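Local atomic coordinates of hypothetical protein (Prochlorococcus marinus, PDB entry 2HX5), a protein that probably hydrolyses 1,4-dihydroxy-2-naphthoyl-CoA to 1,4-dihydroxy-2-naphthoate, a step in phylloquinone (vitamin K1) biosynthesis. Residues Trp38-Ile52 against Leu133-Gly145. Sequence-based numbering, arbitrary orientation.
Sequences WEESLESYGLNPADI and LPEGIDRWLEASG
The indole of W140 carries L42 on one face, its methyl CD2 standing 3.5 Å from the centroid of the five-membered ring, nearly on the normal; on the opposite face S144 OG sits toward the rim. The Y45 ring has W140 CA over one face, 4.1 Å from its centroid, and a water over the other, both offset toward the rim. At the indole's edge S41 OG accepts a hydrogen bond from W140 NE1 (3.0 Å, N-H...O 153°), close to the ring plane. Two offset edge-to-face pairs complete an aromatic cluster: W38 turns its edge to the W140 face, while W140 turns its own edge to the face of Y45. With CG anti to the backbone N (chi1 175°), the indole enters a knob-into-hole seat among W38, S41, L42 and Y45. Replacing W140 by an alanine is likely to open a gap beneath L42 and leave S41 OG without its indole donor. At the helix's last turn, Y45 CE1 meets A143 CB at 3.4 Å. L47 CD1 lies 3.3 Å from G136 O; L47 CD2 lies 3.8 Å from G136 CA, where a CB would be tight. R139, paired side-on with E135, reaches G46 O through a water. Helices 38-45 and 135-143 of this hot-dog fold pack almost perpendicular (88°). W7, from helix 5-8, joins the cluster, and W7 O bonds to S41 OG. The chemistry implies an apolar, aromatic core in which S41 OG meets the W140 N-H, with charge and water kept to its margin.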
ATOM      1  N   TRP A  38       2.635 -14.696  -8.242  1.00 14.33           N
ATOM      2  CA  TRP A  38       2.819 -16.035  -7.701  1.00 14.41           C
ATOM      3  C   TRP A  38       1.433 -16.645  -7.361  1.00 15.47           C
ATOM      4  O   TRP A  38       1.109 -17.769  -7.739  1.00 16.23           O
ATOM      5  CB  TRP A  38       3.725 -15.988  -6.480  1.00 15.14           C
ATOM      6  CG  TRP A  38       3.764 -17.284  -5.698  1.00 16.10           C
ATOM      7  CD1 TRP A  38       4.105 -18.496  -6.165  1.00 17.30           C
ATOM      8  CD2 TRP A  38       3.479 -17.438  -4.310  1.00 16.30           C
ATOM      9  NE1 TRP A  38       4.067 -19.429  -5.149  1.00 16.96           N
ATOM     10  CE2 TRP A  38       3.676 -18.803  -3.991  1.00 19.17           C
ATOM     11  CE3 TRP A  38       3.089 -16.559  -3.295  1.00 17.20           C
ATOM     12  CZ2 TRP A  38       3.435 -19.324  -2.679  1.00 17.25           C
ATOM     13  CZ3 TRP A  38       2.929 -17.052  -2.019  1.00 19.12           C
ATOM     14  CH2 TRP A  38       3.081 -18.421  -1.725  1.00 21.09           C
ATOM     15  N   GLU A  39       0.591 -15.859  -6.678  1.00 14.39           N
ATOM     16  CA  GLU A  39      -0.775 -16.315  -6.399  1.00 14.15           C
ATOM     17  C   GLU A  39      -1.509 -16.621  -7.705  1.00 13.45           C
ATOM     18  O   GLU A  39      -2.215 -17.620  -7.817  1.00 15.07           O
ATOM     19  CB  GLU A  39      -1.532 -15.241  -5.603  1.00 15.23           C
ATOM     20  CG  GLU A  39      -0.937 -14.946  -4.248  1.00 14.92           C
ATOM     21  CD  GLU A  39      -1.593 -13.749  -3.572  1.00 15.41           C
ATOM     22  OE1 GLU A  39      -2.778 -13.883  -3.159  1.00 17.53           O
ATOM     23  OE2 GLU A  39      -0.900 -12.708  -3.485  1.00 17.88           O
ATOM     24  N   GLU A  40      -1.410 -15.720  -8.689  1.00 13.57           N
ATOM     25  CA  GLU A  40      -2.031 -15.922 -10.020  1.00 14.90           C
ATOM     26  C   GLU A  40      -1.544 -17.184 -10.701  1.00 14.03           C
ATOM     27  O   GLU A  40      -2.329 -17.923 -11.331  1.00 15.13           O
ATOM     28  CB  GLU A  40      -1.791 -14.727 -10.952  1.00 15.04           C
ATOM     29  CG  GLU A  40      -2.622 -14.790 -12.172  1.00 16.68           C
ATOM     30  CD  GLU A  40      -2.408 -13.604 -13.104  1.00 22.65           C
ATOM     31  OE1 GLU A  40      -1.678 -12.660 -12.747  1.00 29.71           O
ATOM     32  OE2 GLU A  40      -2.954 -13.646 -14.241  1.00 25.88           O
ATOM     33  N   SER A  41      -0.252 -17.448 -10.569  1.00 13.78           N
ATOM     34  CA  SER A  41       0.314 -18.665 -11.135  1.00 14.00           C
ATOM     35  C   SER A  41      -0.229 -19.955 -10.541  1.00 14.43           C
ATOM     36  O   SER A  41      -0.592 -20.877 -11.230  1.00 15.40           O
ATOM     37  CB  SER A  41       1.830 -18.605 -10.982  1.00 16.03           C
ATOM     38  OG  SER A  41       2.444 -19.720 -11.641  1.00 14.98           O
ATOM     39  N   LEU A  42      -0.353 -19.948  -9.218  1.00 13.24           N
ATOM     40  CA  LEU A  42      -0.885 -21.099  -8.541  1.00 15.42           C
ATOM     41  C   LEU A  42      -2.336 -21.329  -8.976  1.00 15.64           C
ATOM     42  O   LEU A  42      -2.716 -22.472  -9.257  1.00 15.71           O
ATOM     43  CB  LEU A  42      -0.830 -20.917  -7.022  1.00 16.91           C
ATOM     44  CG  LEU A  42       0.575 -20.761  -6.386  1.00 15.41           C
ATOM     45  CD1 LEU A  42       0.383 -20.477  -4.870  1.00 17.52           C
ATOM     46  CD2 LEU A  42       1.439 -21.978  -6.660  1.00 16.44           C
ATOM     47  N   GLU A  43      -3.109 -20.241  -9.050  1.00 16.62           N
ATOM     48  CA  GLU A  43      -4.522 -20.271  -9.514  1.00 16.57           C
ATOM     49  C   GLU A  43      -4.644 -20.838 -10.950  1.00 17.09           C
ATOM     50  O   GLU A  43      -5.458 -21.711 -11.241  1.00 19.13           O
ATOM     51  CB  GLU A  43      -5.028 -18.837  -9.440  1.00 18.98           C
ATOM     52  CG  GLU A  43      -6.411 -18.464  -9.874  1.00 24.26           C
ATOM     53  CD  GLU A  43      -6.570 -16.952  -9.598  1.00 26.09           C
ATOM     54  OE1 GLU A  43      -6.207 -16.108 -10.472  1.00 30.76           O
ATOM     55  OE2 GLU A  43      -6.917 -16.660  -8.426  1.00 30.51           O
ATOM     56  N   SER A  44      -3.787 -20.321 -11.834  0.50 15.33           N
ATOM     57  CA  SER A  44      -3.753 -20.702 -13.260  0.50 16.14           C
ATOM     58  C   SER A  44      -3.305 -22.137 -13.518  0.50 16.05           C
ATOM     59  O   SER A  44      -3.687 -22.744 -14.513  0.50 17.34           O
ATOM     60  CB  SER A  44      -2.825 -19.748 -14.001  0.50 15.76           C
ATOM     61  OG  SER A  44      -2.784 -20.092 -15.374  0.50 17.32           O
ATOM     62  N   TYR A  45      -2.449 -22.654 -12.656  1.00 15.02           N
ATOM     63  CA  TYR A  45      -2.067 -24.062 -12.670  1.00 15.86           C
ATOM     64  C   TYR A  45      -3.233 -24.952 -12.216  1.00 17.54           C
ATOM     65  O   TYR A  45      -3.385 -26.085 -12.682  1.00 20.20           O
ATOM     66  CB  TYR A  45      -0.862 -24.259 -11.768  1.00 17.52           C
ATOM     67  CG  TYR A  45      -0.456 -25.680 -11.628  1.00 16.50           C
ATOM     68  CD1 TYR A  45       0.024 -26.401 -12.727  1.00 19.38           C
ATOM     69  CD2 TYR A  45      -0.579 -26.325 -10.431  1.00 17.21           C
ATOM     70  CE1 TYR A  45       0.350 -27.729 -12.606  1.00 22.50           C
ATOM     71  CE2 TYR A  45      -0.229 -27.648 -10.300  1.00 20.04           C
ATOM     72  CZ  TYR A  45       0.228 -28.337 -11.391  1.00 23.22           C
ATOM     73  OH  TYR A  45       0.573 -29.657 -11.254  1.00 27.63           O
ATOM     74  N   GLY A  46      -4.066 -24.423 -11.320  1.00 18.50           N
ATOM     75  CA  GLY A  46      -5.284 -25.074 -10.887  1.00 19.35           C
ATOM     76  C   GLY A  46      -5.411 -25.311  -9.400  1.00 21.09           C
ATOM     77  O   GLY A  46      -6.347 -26.050  -9.015  1.00 22.66           O
ATOM     78  N   LEU A  47      -4.550 -24.720  -8.558  1.00 18.72           N
ATOM     79  CA  LEU A  47      -4.663 -24.898  -7.111  1.00 19.64           C
ATOM     80  C   LEU A  47      -5.761 -24.004  -6.545  1.00 22.57           C
ATOM     81  O   LEU A  47      -6.109 -22.990  -7.124  1.00 21.32           O
ATOM     82  CB  LEU A  47      -3.323 -24.642  -6.406  1.00 20.07           C
ATOM     83  CG  LEU A  47      -2.121 -25.475  -6.839  1.00 18.66           C
ATOM     84  CD1 LEU A  47      -0.911 -25.105  -5.994  1.00 21.12           C
ATOM     85  CD2 LEU A  47      -2.422 -26.951  -6.763  1.00 22.55           C
ATOM     86  N   ASN A  48      -6.316 -24.417  -5.404  1.00 24.52           N
ATOM     87  CA  ASN A  48      -7.433 -23.719  -4.764  1.00 21.81           C
ATOM     88  C   ASN A  48      -6.872 -22.844  -3.665  1.00 20.74           C
ATOM     89  O   ASN A  48      -6.193 -23.386  -2.811  1.00 21.58           O
ATOM     90  CB  ASN A  48      -8.357 -24.781  -4.167  1.00 23.05           C
ATOM     91  CG  ASN A  48      -9.613 -24.218  -3.517  1.00 28.96           C
ATOM     92  OD1 ASN A  48      -9.748 -23.033  -3.218  1.00 26.09           O
ATOM     93  ND2 ASN A  48     -10.558 -25.117  -3.276  1.00 30.21           N
ATOM     94  N   PRO A  49      -7.164 -21.512  -3.641  1.00 21.72           N
ATOM     95  CA  PRO A  49      -6.639 -20.629  -2.582  1.00 25.76           C
ATOM     96  C   PRO A  49      -6.921 -21.138  -1.177  1.00 23.73           C
ATOM     97  O   PRO A  49      -6.088 -20.945  -0.287  1.00 23.85           O
ATOM     98  CB  PRO A  49      -7.429 -19.293  -2.774  1.00 26.67           C
ATOM     99  CG  PRO A  49      -8.487 -19.561  -3.765  1.00 32.77           C
ATOM    100  CD  PRO A  49      -7.972 -20.732  -4.608  1.00 25.60           C
ATOM    101  N   ALA A  50      -8.101 -21.714  -1.011  1.00 24.26           N
ATOM    102  CA  ALA A  50      -8.582 -22.256   0.246  1.00 22.88           C
ATOM    103  C   ALA A  50      -7.657 -23.314   0.864  1.00 23.39           C
ATOM    104  O   ALA A  50      -7.687 -23.508   2.095  1.00 23.66           O
ATOM    105  CB  ALA A  50     -10.029 -22.797   0.090  1.00 22.47           C
ATOM    106  N   ASP A  51      -6.879 -24.005   0.025  1.00 20.11           N
ATOM    107  CA  ASP A  51      -5.913 -24.986   0.495  1.00 21.11           C
ATOM    108  C   ASP A  51      -4.558 -24.436   0.878  1.00 22.65           C
ATOM    109  O   ASP A  51      -3.760 -25.107   1.540  1.00 22.69           O
ATOM    110  CB  ASP A  51      -5.699 -26.028  -0.607  1.00 21.97           C
ATOM    111  CG  ASP A  51      -6.957 -26.829  -0.920  1.00 29.34           C
ATOM    112  OD1 ASP A  51      -7.821 -27.038  -0.006  1.00 26.76           O
ATOM    113  OD2 ASP A  51      -7.091 -27.249  -2.089  1.00 30.28           O
ATOM    114  N   ILE A  52      -4.261 -23.213   0.458  0.50 20.61           N
ATOM    115  CA  ILE A  52      -2.909 -22.652   0.655  0.50 20.80           C
ATOM    116  C   ILE A  52      -2.867 -21.407   1.530  0.50 20.98           C
ATOM    117  O   ILE A  52      -1.976 -21.277   2.373  0.50 21.92           O
ATOM    118  CB  ILE A  52      -2.173 -22.380  -0.715  0.50 21.64           C
ATOM    119  CG1 ILE A  52      -2.189 -23.651  -1.587  0.50 27.01           C
ATOM    120  CG2 ILE A  52      -0.720 -21.818  -0.477  0.50 20.94           C
ATOM    121  CD1 ILE A  52      -1.716 -23.469  -3.020  0.50 24.16           C
ATOM    122  N   LEU A 133       7.008 -29.101   2.107  1.00 17.63           N
ATOM    123  CA  LEU A 133       6.146 -28.284   1.251  1.00 17.45           C
ATOM    124  C   LEU A 133       4.751 -28.932   1.100  1.00 16.21           C
ATOM    125  O   LEU A 133       4.643 -30.164   1.014  1.00 21.48           O
ATOM    126  CB  LEU A 133       6.794 -28.100  -0.131  1.00 21.79           C
ATOM    127  CG  LEU A 133       8.052 -27.239  -0.153  1.00 20.55           C
ATOM    128  CD1 LEU A 133       8.760 -27.444  -1.485  1.00 20.02           C
ATOM    129  CD2 LEU A 133       7.713 -25.783   0.126  1.00 21.49           C
ATOM    130  N   PRO A 134       3.683 -28.116   1.064  1.00 18.04           N
ATOM    131  CA  PRO A 134       2.361 -28.677   0.785  1.00 21.57           C
ATOM    132  C   PRO A 134       2.337 -29.372  -0.560  1.00 23.42           C
ATOM    133  O   PRO A 134       2.987 -28.960  -1.493  1.00 21.43           O
ATOM    134  CB  PRO A 134       1.450 -27.455   0.722  1.00 23.93           C
ATOM    135  CG  PRO A 134       2.134 -26.403   1.425  1.00 22.61           C
ATOM    136  CD  PRO A 134       3.598 -26.657   1.204  1.00 17.96           C
ATOM    137  N   GLU A 135       1.516 -30.408  -0.666  1.00 20.90           N
ATOM    138  CA  GLU A 135       1.497 -31.227  -1.867  1.00 21.94           C
ATOM    139  C   GLU A 135       1.178 -30.412  -3.121  1.00 20.24           C
ATOM    140  O   GLU A 135       1.750 -30.687  -4.139  1.00 19.63           O
ATOM    141  CB  GLU A 135       0.491 -32.368  -1.726  1.00 23.83           C
ATOM    142  CG  GLU A 135      -0.982 -31.913  -1.680  1.00 30.91           C
ATOM    143  CD  GLU A 135      -1.651 -31.912  -3.080  1.00 39.48           C
ATOM    144  OE1 GLU A 135      -1.114 -32.586  -3.993  1.00 41.36           O
ATOM    145  OE2 GLU A 135      -2.690 -31.226  -3.252  1.00 39.97           O
ATOM    146  N   GLY A 136       0.266 -29.451  -3.049  1.00 20.65           N
ATOM    147  CA  GLY A 136      -0.095 -28.658  -4.222  1.00 19.95           C
ATOM    148  C   GLY A 136       1.054 -27.811  -4.701  1.00 17.73           C
ATOM    149  O   GLY A 136       1.262 -27.651  -5.904  1.00 18.79           O
ATOM    150  N   ILE A 137       1.806 -27.222  -3.768  1.00 19.85           N
ATOM    151  CA  ILE A 137       2.990 -26.436  -4.113  1.00 18.46           C
ATOM    152  C   ILE A 137       4.044 -27.340  -4.746  1.00 16.58           C
ATOM    153  O   ILE A 137       4.661 -27.006  -5.767  1.00 18.80           O
ATOM    154  CB  ILE A 137       3.556 -25.708  -2.852  1.00 18.54           C
ATOM    155  CG1 ILE A 137       2.539 -24.677  -2.332  1.00 22.59           C
ATOM    156  CG2 ILE A 137       4.909 -25.113  -3.122  1.00 20.21           C
ATOM    157  CD1 ILE A 137       2.348 -23.498  -3.257  1.00 26.28           C
ATOM    158  N   ASP A 138       4.195 -28.579  -4.233  1.00 17.17           N
ATOM    159  CA  ASP A 138       5.105 -29.522  -4.838  1.00 19.53           C
ATOM    160  C   ASP A 138       4.684 -29.901  -6.260  1.00 18.71           C
ATOM    161  O   ASP A 138       5.512 -29.975  -7.145  1.00 18.36           O
ATOM    162  CB  ASP A 138       5.211 -30.766  -3.984  1.00 23.21           C
ATOM    163  CG  ASP A 138       6.531 -30.858  -3.232  1.00 35.76           C
ATOM    164  OD1 ASP A 138       7.487 -30.110  -3.549  1.00 41.95           O
ATOM    165  OD2 ASP A 138       6.605 -31.716  -2.315  1.00 50.31           O
ATOM    166  N   ARG A 139       3.389 -30.098  -6.502  1.00 17.52           N
ATOM    167  CA  ARG A 139       2.913 -30.326  -7.881  1.00 17.96           C
ATOM    168  C   ARG A 139       3.194 -29.182  -8.861  1.00 16.55           C
ATOM    169  O   ARG A 139       3.621 -29.417 -10.016  1.00 18.50           O
ATOM    170  CB  ARG A 139       1.422 -30.621  -7.862  1.00 21.37           C
ATOM    171  CG  ARG A 139       1.093 -32.008  -7.344  1.00 22.49           C
ATOM    172  CD  ARG A 139      -0.353 -32.384  -7.599  1.00 23.59           C
ATOM    173  NE  ARG A 139      -1.288 -31.707  -6.715  1.00 31.24           N
ATOM    174  CZ  ARG A 139      -2.243 -30.864  -7.098  1.00 35.71           C
ATOM    175  NH1 ARG A 139      -2.397 -30.525  -8.380  1.00 31.89           N
ATOM    176  NH2 ARG A 139      -3.041 -30.342  -6.163  1.00 37.44           N
ATOM    177  N   TRP A 140       2.950 -27.959  -8.404  1.00 16.79           N
ATOM    178  CA  TRP A 140       3.254 -26.779  -9.155  1.00 15.70           C
ATOM    179  C   TRP A 140       4.739 -26.651  -9.464  1.00 18.53           C
ATOM    180  O   TRP A 140       5.093 -26.337 -10.585  1.00 19.79           O
ATOM    181  CB  TRP A 140       2.702 -25.583  -8.399  1.00 17.55           C
ATOM    182  CG  TRP A 140       3.033 -24.228  -8.982  1.00 15.12           C
ATOM    183  CD1 TRP A 140       2.412 -23.570 -10.026  1.00 15.64           C
ATOM    184  CD2 TRP A 140       4.011 -23.314  -8.472  1.00 15.57           C
ATOM    185  NE1 TRP A 140       2.990 -22.335 -10.207  1.00 15.58           N
ATOM    186  CE2 TRP A 140       3.956 -22.155  -9.255  1.00 16.38           C
ATOM    187  CE3 TRP A 140       4.914 -23.367  -7.398  1.00 18.68           C
ATOM    188  CZ2 TRP A 140       4.800 -21.059  -9.022  1.00 17.65           C
ATOM    189  CZ3 TRP A 140       5.704 -22.311  -7.154  1.00 23.64           C
ATOM    190  CH2 TRP A 140       5.668 -21.172  -7.961  1.00 18.86           C
ATOM    191  N   LEU A 141       5.604 -26.842  -8.475  1.00 16.86           N
ATOM    192  CA  LEU A 141       7.055 -26.820  -8.685  1.00 16.67           C
ATOM    193  C   LEU A 141       7.458 -27.860  -9.723  1.00 19.95           C
ATOM    194  O   LEU A 141       8.189 -27.555 -10.683  1.00 21.81           O
ATOM    195  CB  LEU A 141       7.794 -27.042  -7.367  1.00 18.89           C
ATOM    196  CG  LEU A 141       7.711 -25.902  -6.383  1.00 17.92           C
ATOM    197  CD1 LEU A 141       8.240 -26.302  -5.010  1.00 18.62           C
ATOM    198  CD2 LEU A 141       8.482 -24.683  -6.892  1.00 17.98           C
ATOM    199  N   GLU A 142       6.954 -29.087  -9.572  1.00 19.35           N
ATOM    200  CA  GLU A 142       7.312 -30.143 -10.506  1.00 21.79           C
ATOM    201  C   GLU A 142       6.841 -29.791 -11.935  1.00 22.00           C
ATOM    202  O   GLU A 142       7.617 -29.986 -12.902  1.00 24.56           O
ATOM    203  CB  GLU A 142       6.730 -31.476 -10.037  1.00 21.06           C
ATOM    204  CG  GLU A 142       7.421 -32.701 -10.690  1.00 27.58           C
ATOM    205  CD  GLU A 142       8.869 -32.887 -10.174  1.00 42.72           C
ATOM    206  OE1 GLU A 142       9.167 -32.423  -9.049  1.00 57.61           O
ATOM    207  OE2 GLU A 142       9.712 -33.482 -10.888  1.00 56.58           O
ATOM    208  N   ALA A 143       5.605 -29.301 -12.076  1.00 18.91           N
ATOM    209  CA  ALA A 143       5.011 -29.007 -13.384  1.00 20.47           C
ATOM    210  C   ALA A 143       5.737 -27.868 -14.059  1.00 22.04           C
ATOM    211  O   ALA A 143       5.732 -27.754 -15.272  1.00 22.30           O
ATOM    212  CB  ALA A 143       3.499 -28.714 -13.270  1.00 21.94           C
ATOM    213  N   SER A 144       6.348 -26.998 -13.254  1.00 21.90           N
ATOM    214  CA  SER A 144       6.992 -25.793 -13.727  1.00 26.27           C
ATOM    215  C   SER A 144       8.468 -25.998 -14.034  1.00 33.54           C
ATOM    216  O   SER A 144       9.163 -25.017 -14.345  1.00 35.63           O
ATOM    217  CB  SER A 144       6.881 -24.692 -12.675  1.00 21.10           C
ATOM    218  OG  SER A 144       5.539 -24.351 -12.422  1.00 18.13           O
ATOM    219  N   GLY A 145       8.953 -27.236 -13.883  1.00 36.57           N
ATOM    220  CA  GLY A 145      10.363 -27.573 -14.164  1.00 38.28           C
ATOM    221  C   GLY A 145      10.773 -27.322 -15.611  1.00 43.26           C
ATOM    222  O   GLY A 145      10.977 -28.276 -16.393  1.00 52.66           O
TER
HETATM  223  O   HOH W   1      -3.781 -28.779 -10.919  1.00 44.12           O
HETATM  224  O   HOH W   2      -5.097 -29.022  -8.514  1.00 47.94           O